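Local coordinates for conserved hypothetical protein (Staphylococcus aureus subsp. aureus, PDB 2AP3) that is of unknown function but belongs to a family of putative cell-wall binding lipoproteins and folds as an elongated bundle of long helices, at residues A20-V25 / K116-V121; E54-K59 / K66-L71; L122-K127 / T182-K187. All coordinates share one frame; numbering follows the deposited sequence.

From the N terminus, helix 10-30 supplies the first half of interaction 1, whose partner lies on helix 109-150; the contact thus closes a long loop that runs through helices 33-50 and 61-96. Interaction 2 is nested inside that loop: it closes the short turn 54-59 onto helix 61-96, on the opposite side of the chain's centre, their centres about 49 Å apart. Interaction 3 opens directly after interaction 1 ends and closes the next loop, from helix 109-150 to helix 157-195, and so follows in series. Interactions 1 and 3 touch, for example through Tyr21 and Leu122, and tie three helices together around 109-150; interaction 2 fastens the far turn.

Interaction 1: A20-V25 / K116-V121; sequences AYLKQV and KQLDDV
Tyr21 reaches across from helix 10-30 to meet both Leu118 and Asp119 on helix 109-150. The polar part is one short hydrogen bond, 2.5 Å from Tyr21 OH to Asp119 OD1, with the phenol as donor. It arrives well out of the carboxylate plane, at 52°, while Asp119 OD1 itself lies close to the plane of the tyrosine ring; ring and carboxylate planes are 66° apart. CG of Tyr21 points opposite the backbone N (chi1 170°), which swings the ring out from its own helix toward the other.

The apolar part centres on Leu118 CD2. This methyl sits at the ring's edge, near its plane, a tight 3.3 Å from Tyr21 CE2, and it also lies 3.9 Å from Leu22 CD2. Tyr21 is thus met along its rim by a methyl and a carboxylate oxygen, while Val25 CG2 of its own helix lies 3.6 Å above one ring face, toward the rim.

The two segments run nearly parallel, but their axes stay 12.5 Å apart, a gap bridged by the long side chains. One residue past the segment on the same helix 109-150, Leu122 touches Tyr21 and Val25; a third helix, 157-195, lies against Leu118 through Glu191 and against Val25 through Lys192.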
loop_
_atom_site.group_PDB
_atom_site.type_symbol
_atom_site.label_atom_id
_atom_site.label_comp_id
_atom_site.label_asym_id
_atom_site.label_seq_id
_atom_site.Cartn_x
_atom_site.Cartn_y
_atom_site.Cartn_z
ATOM N N ALA A 20 2.241 24.095 11.068
ATOM C CA ALA A 20 3.189 23.941 9.962
ATOM C C ALA A 20 3.619 22.487 9.777
ATOM O O ALA A 20 3.820 22.030 8.641
ATOM C CB ALA A 20 4.404 24.818 10.188
ATOM N N TYR A 21 3.775 21.779 10.896
ATOM C CA TYR A 21 4.101 20.354 10.885
ATOM C C TYR A 21 2.965 19.545 10.273
ATOM O O TYR A 21 3.189 18.772 9.336
ATOM C CB TYR A 21 4.408 19.816 12.293
ATOM C CG TYR A 21 4.518 18.289 12.336
ATOM C CD1 TYR A 21 5.705 17.647 11.995
ATOM C CD2 TYR A 21 3.425 17.500 12.697
ATOM C CE1 TYR A 21 5.808 16.256 12.018
ATOM C CE2 TYR A 21 3.513 16.110 12.723
ATOM C CZ TYR A 21 4.709 15.494 12.384
ATOM O OH TYR A 21 4.793 14.112 12.407
ATOM N N LEU A 22 1.757 19.728 10.805
ATOM C CA LEU A 22 0.601 18.970 10.338
ATOM C C LEU A 22 0.300 19.264 8.865
ATOM O O LEU A 22 -0.242 18.404 8.165
ATOM C CB LEU A 22 -0.617 19.181 11.245
ATOM C CG LEU A 22 -0.520 18.566 12.654
ATOM C CD1 LEU A 22 -1.656 19.049 13.556
ATOM C CD2 LEU A 22 -0.516 17.047 12.598
ATOM N N LYS A 23 0.706 20.452 8.398
ATOM C CA LYS A 23 0.579 20.852 6.987
ATOM C C LYS A 23 1.552 20.126 6.055
ATOM O O LYS A 23 1.198 19.790 4.915
ATOM C CB LYS A 23 0.797 22.364 6.843
ATOM C CG LYS A 23 0.245 22.977 5.549
ATOM C CD LYS A 23 -0.940 23.891 5.841
ATOM C CE LYS A 23 -1.567 24.433 4.554
ATOM N NZ LYS A 23 -2.112 25.817 4.731
ATOM N N GLN A 24 2.789 19.943 6.507
ATOM C CA GLN A 24 3.779 19.194 5.741
ATOM C C GLN A 24 3.332 17.737 5.631
ATOM O O GLN A 24 3.440 17.132 4.561
ATOM C CB GLN A 24 5.167 19.321 6.363
ATOM C CG GLN A 24 5.786 20.703 6.150
ATOM C CD GLN A 24 6.838 21.077 7.193
ATOM O OE1 GLN A 24 7.261 20.251 8.005
ATOM N NE2 GLN A 24 7.272 22.339 7.160
ATOM N N VAL A 25 2.790 17.202 6.726
ATOM C CA VAL A 25 2.281 15.818 6.756
ATOM C C VAL A 25 1.064 15.638 5.849
ATOM O O VAL A 25 0.910 14.595 5.206
ATOM C CB VAL A 25 1.978 15.334 8.210
ATOM C CG1 VAL A 25 1.327 13.956 8.203
ATOM C CG2 VAL A 25 3.265 15.299 9.043
ATOM N N LYS A 116 6.751 13.558 18.374
ATOM C CA LYS A 116 7.705 12.485 18.152
ATOM C C LYS A 116 6.967 11.157 17.977
ATOM O O LYS A 116 7.373 10.323 17.172
ATOM C CB LYS A 116 8.728 12.410 19.290
ATOM C CG LYS A 116 9.692 13.592 19.293
ATOM C CD LYS A 116 10.848 13.420 20.267
ATOM C CE LYS A 116 11.831 14.583 20.131
ATOM N NZ LYS A 116 12.888 14.601 21.192
ATOM N N GLN A 117 5.858 10.996 18.702
ATOM C CA GLN A 117 5.047 9.782 18.623
ATOM C C GLN A 117 4.323 9.683 17.276
ATOM O O GLN A 117 4.267 8.604 16.685
ATOM C CB GLN A 117 4.068 9.695 19.812
ATOM C CG GLN A 117 3.018 8.580 19.735
ATOM C CD GLN A 117 3.607 7.182 19.722
ATOM O OE1 GLN A 117 4.773 6.974 20.079
ATOM N NE2 GLN A 117 2.790 6.202 19.328
ATOM N N LEU A 118 3.780 10.798 16.794
ATOM C CA LEU A 118 3.190 10.822 15.452
ATOM C C LEU A 118 4.233 10.461 14.393
ATOM O O LEU A 118 3.943 9.664 13.484
ATOM C CB LEU A 118 2.544 12.177 15.150
ATOM C CG LEU A 118 1.971 12.397 13.739
ATOM C CD1 LEU A 118 0.926 11.325 13.332
ATOM C CD2 LEU A 118 1.378 13.780 13.668
ATOM N N ASP A 119 5.435 11.032 14.515
ATOM C CA ASP A 119 6.562 10.706 13.619
ATOM C C ASP A 119 6.937 9.239 13.647
ATOM O O ASP A 119 7.298 8.656 12.626
ATOM C CB ASP A 119 7.812 11.510 13.981
ATOM C CG ASP A 119 7.864 12.846 13.305
ATOM O OD1 ASP A 119 7.102 13.078 12.337
ATOM O OD2 ASP A 119 8.686 13.685 13.764
ATOM N N ASP A 120 6.878 8.643 14.828
ATOM C CA ASP A 120 7.215 7.239 14.961
ATOM C C ASP A 120 6.181 6.340 14.310
ATOM O O ASP A 120 6.533 5.305 13.769
ATOM C CB ASP A 120 7.404 6.863 16.431
ATOM C CG ASP A 120 8.635 7.499 17.037
ATOM O OD1 ASP A 120 9.579 7.849 16.293
ATOM O OD2 ASP A 120 8.668 7.638 18.273
ATOM N N VAL A 121 4.914 6.740 14.385
ATOM C CA VAL A 121 3.832 5.985 13.769
ATOM C C VAL A 121 3.888 6.135 12.256
ATOM O O VAL A 121 3.641 5.168 11.540
ATOM C CB VAL A 121 2.442 6.360 14.364
ATOM C CG1 VAL A 121 1.296 5.590 13.689
ATOM C CG2 VAL A 121 2.445 6.047 15.855
#

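Interaction 2: E54-K59 / K66-L71; sequences EDVNSK and KAVKDL
The turn linking helix 33-50 to helix 61-96 folds back onto the latter's early turns, Asp55 and Val56 meeting Ala67, Val68 and Leu71. Hydrogen bonds from Asn57 N to Glu54 O and from Ser58 N to Asp55 O hold the turn. The small side chain of Ala67 allows a close backbone approach: Ala67 CB lies 3.6 Å from Asp55 CB and 3.8 Å from Val56 N.

Beside it, Val56 contributes mainly one methyl. This is CG2, which stands opposite the backbone N (the chi1 of 78° belongs to CG1); Val56 CG2 lies 3.7 Å from Leu71 CD1, the two side chains crossing at about a right angle. The same Val56 CG2 stands 4.2 Å from Val68 CG2. No hydrogen bond joins the segments. On the helix, Lys66 NZ forms a 2.5 Å salt bridge to Asp70 OD2, using the syn lone pair of that oxygen.

Leu150 of helix 109-150 packs on Val56 and Val68, and Leu52 and Phe147 on Leu71, extending the apolar cluster. The arrangement is that of a helical hairpin, whose connecting turn is fastened by apolar side chains at the end of the bundle.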
loop_
_atom_site.group_PDB
_atom_site.type_symbol
_atom_site.label_atom_id
_atom_site.label_comp_id
_atom_site.label_asym_id
_atom_site.label_seq_id
_atom_site.Cartn_x
_atom_site.Cartn_y
_atom_site.Cartn_z
ATOM N N GLU A 54 -13.786 -19.159 -17.236
ATOM C CA GLU A 54 -14.372 -20.154 -18.134
ATOM C C GLU A 54 -13.319 -20.593 -19.157
ATOM O O GLU A 54 -13.070 -21.804 -19.377
ATOM C CB GLU A 54 -15.603 -19.553 -18.817
ATOM C CG GLU A 54 -16.471 -20.538 -19.612
ATOM C CD GLU A 54 -17.651 -19.850 -20.306
ATOM O OE1 GLU A 54 -18.793 -19.896 -19.774
ATOM O OE2 GLU A 54 -17.436 -19.248 -21.385
ATOM N N ASP A 55 -12.647 -19.602 -19.750
ATOM C CA ASP A 55 -11.777 -19.906 -20.865
ATOM C C ASP A 55 -10.570 -20.738 -20.440
ATOM O O ASP A 55 -10.093 -21.534 -21.217
ATOM C CB ASP A 55 -11.330 -18.640 -21.609
ATOM C CG ASP A 55 -12.399 -18.071 -22.511
ATOM O OD1 ASP A 55 -13.499 -18.670 -22.631
ATOM O OD2 ASP A 55 -12.109 -17.010 -23.117
ATOM N N VAL A 56 -10.113 -20.579 -19.200
ATOM C CA VAL A 56 -8.915 -21.306 -18.781
ATOM C C VAL A 56 -9.092 -22.824 -18.832
ATOM O O VAL A 56 -8.098 -23.558 -18.875
ATOM C CB VAL A 56 -8.388 -20.818 -17.402
ATOM C CG1 VAL A 56 -9.208 -21.373 -16.252
ATOM C CG2 VAL A 56 -6.898 -21.169 -17.247
ATOM N N ASN A 57 -10.347 -23.282 -18.831
ATOM C CA ASN A 57 -10.632 -24.720 -18.939
ATOM C C ASN A 57 -11.317 -25.085 -20.251
ATOM O O ASN A 57 -11.914 -26.160 -20.368
ATOM C CB ASN A 57 -11.515 -25.187 -17.779
ATOM C CG ASN A 57 -10.804 -25.127 -16.434
ATOM O OD1 ASN A 57 -9.579 -25.131 -16.359
ATOM N ND2 ASN A 57 -11.593 -25.100 -15.370
ATOM N N SER A 58 -11.264 -24.182 -21.233
ATOM C CA SER A 58 -11.948 -24.425 -22.507
ATOM C C SER A 58 -11.468 -25.689 -23.209
ATOM O O SER A 58 -10.277 -26.014 -23.191
ATOM C CB SER A 58 -11.771 -23.218 -23.437
ATOM O OG SER A 58 -12.425 -23.428 -24.688
ATOM N N LYS A 59 -12.399 -26.381 -23.869
ATOM C CA LYS A 59 -12.054 -27.555 -24.669
ATOM C C LYS A 59 -11.486 -27.135 -26.034
ATOM O O LYS A 59 -10.872 -27.940 -26.739
ATOM C CB LYS A 59 -13.264 -28.478 -24.851
ATOM C CG LYS A 59 -13.911 -28.922 -23.542
ATOM C CD LYS A 59 -14.996 -29.986 -23.736
ATOM C CE LYS A 59 -15.966 -29.648 -24.869
ATOM N NZ LYS A 59 -17.154 -30.556 -24.868
ATOM N N LYS A 66 -5.058 -18.996 -25.382
ATOM C CA LYS A 66 -5.131 -17.534 -25.280
ATOM C C LYS A 66 -5.418 -17.089 -23.843
ATOM O O LYS A 66 -4.850 -16.099 -23.374
ATOM C CB LYS A 66 -6.153 -16.922 -26.255
ATOM C CG LYS A 66 -6.150 -15.390 -26.174
ATOM C CD LYS A 66 -7.115 -14.739 -27.134
ATOM C CE LYS A 66 -6.988 -13.224 -27.143
ATOM N NZ LYS A 66 -7.257 -12.548 -25.844
ATOM N N ALA A 67 -6.312 -17.810 -23.145
ATOM C CA ALA A 67 -6.656 -17.435 -21.760
ATOM C C ALA A 67 -5.409 -17.557 -20.880
ATOM O O ALA A 67 -5.123 -16.681 -20.056
ATOM C CB ALA A 67 -7.766 -18.318 -21.216
ATOM N N VAL A 68 -4.656 -18.634 -21.073
ATOM C CA VAL A 68 -3.448 -18.828 -20.250
ATOM C C VAL A 68 -2.452 -17.696 -20.513
ATOM O O VAL A 68 -1.914 -17.087 -19.584
ATOM C CB VAL A 68 -2.810 -20.182 -20.552
ATOM C CG1 VAL A 68 -1.431 -20.260 -19.945
ATOM C CG2 VAL A 68 -3.696 -21.288 -20.027
ATOM N N LYS A 69 -2.225 -17.389 -21.787
ATOM C CA LYS A 69 -1.283 -16.298 -22.107
ATOM C C LYS A 69 -1.786 -14.944 -21.590
ATOM O O LYS A 69 -1.019 -14.103 -21.075
ATOM C CB LYS A 69 -1.061 -16.249 -23.606
ATOM C CG LYS A 69 -0.347 -17.517 -24.078
ATOM C CD LYS A 69 -0.276 -17.602 -25.599
ATOM C CE LYS A 69 0.206 -18.966 -26.043
ATOM N NZ LYS A 69 1.558 -19.263 -25.479
ATOM N N ASP A 70 -3.091 -14.753 -21.652
ATOM C CA ASP A 70 -3.684 -13.526 -21.130
ATOM C C ASP A 70 -3.578 -13.423 -19.605
ATOM O O ASP A 70 -3.433 -12.306 -19.031
ATOM C CB ASP A 70 -5.141 -13.455 -21.569
ATOM C CG ASP A 70 -5.280 -13.074 -23.035
ATOM O OD1 ASP A 70 -4.279 -12.701 -23.704
ATOM O OD2 ASP A 70 -6.432 -13.115 -23.515
ATOM N N LEU A 71 -3.668 -14.569 -18.939
ATOM C CA LEU A 71 -3.508 -14.603 -17.482
ATOM C C LEU A 71 -2.087 -14.246 -17.052
ATOM O O LEU A 71 -1.897 -13.535 -16.070
ATOM C CB LEU A 71 -3.918 -15.955 -16.922
ATOM C CG LEU A 71 -5.436 -16.142 -16.875
ATOM C CD1 LEU A 71 -5.760 -17.632 -16.742
ATOM C CD2 LEU A 71 -6.063 -15.306 -15.733
#

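Interaction 3: L122-K127 / T182-K187; sequences LKEKYK and TKVLNK
Lys125 of helix 109-150 packs against Val184 and Leu185 of helix 157-195. The approach begins at the backbone: Lys125 N is 3.9 Å from Val184 CG2, and Lys125 CA is 4.0 Å from each of the two methyls of Val184, CG1 and CG2. The first side-chain atom, Lys125 CB, is 4.4 Å from Val184 CG2, so valine packs against the root of the lysine. Beyond it the neighbour changes to Leu185, whose CD2 methyl is 4.0 Å from Lys125 CG. The same methyl is also 3.9 Å from both Lys125 CD and Lys125 CE, so a single leucine branch meets three successive methylenes. CG stands opposite the backbone N (chi1 172°) and the chain beyond is extended, which lays the aliphatic stem past the leucine, the two side chains crossing at a slant. Finally NZ leaves the contact and forms a salt bridge with Glu32 OE1, just past helix 10-30.

Glu124 adds a light touch, its CB reaching 4.2 Å from Val184 CG2. The segments run antiparallel, at 160°, with axes 9.3 Å apart. Val121 and Leu128, on either side of the segment in the sequence of helix 109-150, also pack on Val184, and Tyr181 touches Lys125.

No hydrogen bond or salt bridge spans the two segments. The lysine therefore plays two parts: its methylenes serve as apolar surface against helix 157-195, while its ammonium pairs with Glu32, which probably balances its charge.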
loop_
_atom_site.group_PDB
_atom_site.type_symbol
_atom_site.label_atom_id
_atom_site.label_comp_id
_atom_site.label_asym_id
_atom_site.label_seq_id
_atom_site.Cartn_x
_atom_site.Cartn_y
_atom_site.Cartn_z
ATOM N N LEU A 122 4.256 7.326 11.780
ATOM C CA LEU A 122 4.465 7.520 10.346
ATOM C C LEU A 122 5.642 6.674 9.851
ATOM O O LEU A 122 5.554 6.054 8.782
ATOM C CB LEU A 122 4.640 9.009 10.006
ATOM C CG LEU A 122 3.349 9.832 10.049
ATOM C CD1 LEU A 122 3.643 11.325 10.240
ATOM C CD2 LEU A 122 2.505 9.639 8.794
ATOM N N LYS A 123 6.723 6.610 10.632
ATOM C CA LYS A 123 7.822 5.674 10.355
ATOM C C LYS A 123 7.327 4.220 10.270
ATOM O O LYS A 123 7.702 3.486 9.361
ATOM C CB LYS A 123 8.946 5.802 11.406
ATOM C CG LYS A 123 9.809 7.025 11.184
ATOM C CD LYS A 123 10.455 7.547 12.462
ATOM C CE LYS A 123 11.085 8.903 12.197
ATOM N NZ LYS A 123 11.676 9.554 13.403
ATOM N N GLU A 124 6.455 3.823 11.193
ATOM C CA GLU A 124 5.913 2.463 11.185
ATOM C C GLU A 124 5.050 2.241 9.926
ATOM O O GLU A 124 5.029 1.125 9.366
ATOM C CB GLU A 124 5.106 2.181 12.458
ATOM C CG GLU A 124 4.791 0.704 12.667
ATOM C CD GLU A 124 5.967 -0.206 12.302
ATOM O OE1 GLU A 124 7.009 -0.157 12.989
ATOM O OE2 GLU A 124 5.857 -0.961 11.315
ATOM N N LYS A 125 4.358 3.298 9.482
ATOM C CA LYS A 125 3.532 3.231 8.264
ATOM C C LYS A 125 4.392 2.820 7.075
ATOM O O LYS A 125 4.054 1.887 6.337
ATOM C CB LYS A 125 2.852 4.580 7.962
ATOM C CG LYS A 125 2.124 4.627 6.590
ATOM C CD LYS A 125 1.701 6.056 6.186
ATOM C CE LYS A 125 1.273 6.149 4.707
ATOM N NZ LYS A 125 0.752 7.510 4.329
ATOM N N TYR A 126 5.498 3.528 6.879
ATOM C CA TYR A 126 6.375 3.246 5.749
ATOM C C TYR A 126 6.982 1.856 5.812
ATOM O O TYR A 126 7.116 1.189 4.788
ATOM C CB TYR A 126 7.432 4.334 5.599
ATOM C CG TYR A 126 6.817 5.691 5.339
ATOM C CD1 TYR A 126 5.920 5.888 4.286
ATOM C CD2 TYR A 126 7.152 6.793 6.135
ATOM C CE1 TYR A 126 5.354 7.141 4.047
ATOM C CE2 TYR A 126 6.600 8.050 5.891
ATOM C CZ TYR A 126 5.702 8.210 4.854
ATOM O OH TYR A 126 5.152 9.447 4.612
ATOM N N LYS A 127 7.329 1.399 7.016
ATOM C CA LYS A 127 7.860 0.051 7.170
ATOM C C LYS A 127 6.797 -1.006 6.852
ATOM O O LYS A 127 7.066 -1.995 6.152
ATOM C CB LYS A 127 8.424 -0.145 8.579
ATOM C CG LYS A 127 9.115 -1.488 8.764
ATOM C CD LYS A 127 9.630 -1.710 10.173
ATOM C CE LYS A 127 10.009 -3.167 10.363
ATOM N NZ LYS A 127 10.472 -3.444 11.754
ATOM N N THR A 182 -3.658 -1.448 7.505
ATOM C CA THR A 182 -4.888 -0.679 7.715
ATOM C C THR A 182 -4.955 -0.178 9.158
ATOM O O THR A 182 -5.324 0.988 9.402
ATOM C CB THR A 182 -6.135 -1.497 7.311
ATOM O OG1 THR A 182 -6.045 -1.844 5.922
ATOM C CG2 THR A 182 -7.421 -0.693 7.530
ATOM N N LYS A 183 -4.566 -1.037 10.104
ATOM C CA LYS A 183 -4.432 -0.627 11.503
ATOM C C LYS A 183 -3.512 0.584 11.683
ATOM O O LYS A 183 -3.844 1.501 12.442
ATOM C CB LYS A 183 -3.950 -1.777 12.394
ATOM C CG LYS A 183 -5.043 -2.729 12.852
ATOM C CD LYS A 183 -4.610 -3.403 14.144
ATOM C CE LYS A 183 -5.590 -4.477 14.598
ATOM N NZ LYS A 183 -5.127 -5.110 15.864
ATOM N N VAL A 184 -2.367 0.601 10.994
ATOM C CA VAL A 184 -1.398 1.687 11.201
ATOM C C VAL A 184 -1.904 2.990 10.586
ATOM O O VAL A 184 -1.647 4.073 11.122
ATOM C CB VAL A 184 0.045 1.341 10.713
ATOM C CG1 VAL A 184 0.142 1.331 9.197
ATOM C CG2 VAL A 184 1.053 2.337 11.297
ATOM N N LEU A 185 -2.642 2.888 9.483
ATOM C CA LEU A 185 -3.197 4.084 8.858
ATOM C C LEU A 185 -4.187 4.719 9.828
ATOM O O LEU A 185 -4.270 5.951 9.927
ATOM C CB LEU A 185 -3.855 3.775 7.519
ATOM C CG LEU A 185 -2.942 3.272 6.385
ATOM C CD1 LEU A 185 -3.758 2.999 5.109
ATOM C CD2 LEU A 185 -1.800 4.269 6.135
ATOM N N ASN A 186 -4.908 3.874 10.561
ATOM C CA ASN A 186 -5.799 4.357 11.628
ATOM C C ASN A 186 -5.060 4.980 12.804
ATOM O O ASN A 186 -5.465 6.031 13.311
ATOM C CB ASN A 186 -6.742 3.250 12.098
ATOM C CG ASN A 186 -7.735 2.852 11.025
ATOM O OD1 ASN A 186 -8.046 3.642 10.128
ATOM N ND2 ASN A 186 -8.242 1.630 11.108
ATOM N N LYS A 187 -3.974 4.341 13.232
ATOM C CA LYS A 187 -3.168 4.865 14.327
ATOM C C LYS A 187 -2.569 6.226 13.960
ATOM O O LYS A 187 -2.428 7.098 14.830
ATOM C CB LYS A 187 -2.074 3.874 14.721
ATOM C CG LYS A 187 -1.404 4.173 16.065
ATOM C CD LYS A 187 -0.281 3.186 16.340
ATOM C CE LYS A 187 0.331 3.416 17.712
ATOM N NZ LYS A 187 1.155 2.238 18.120
#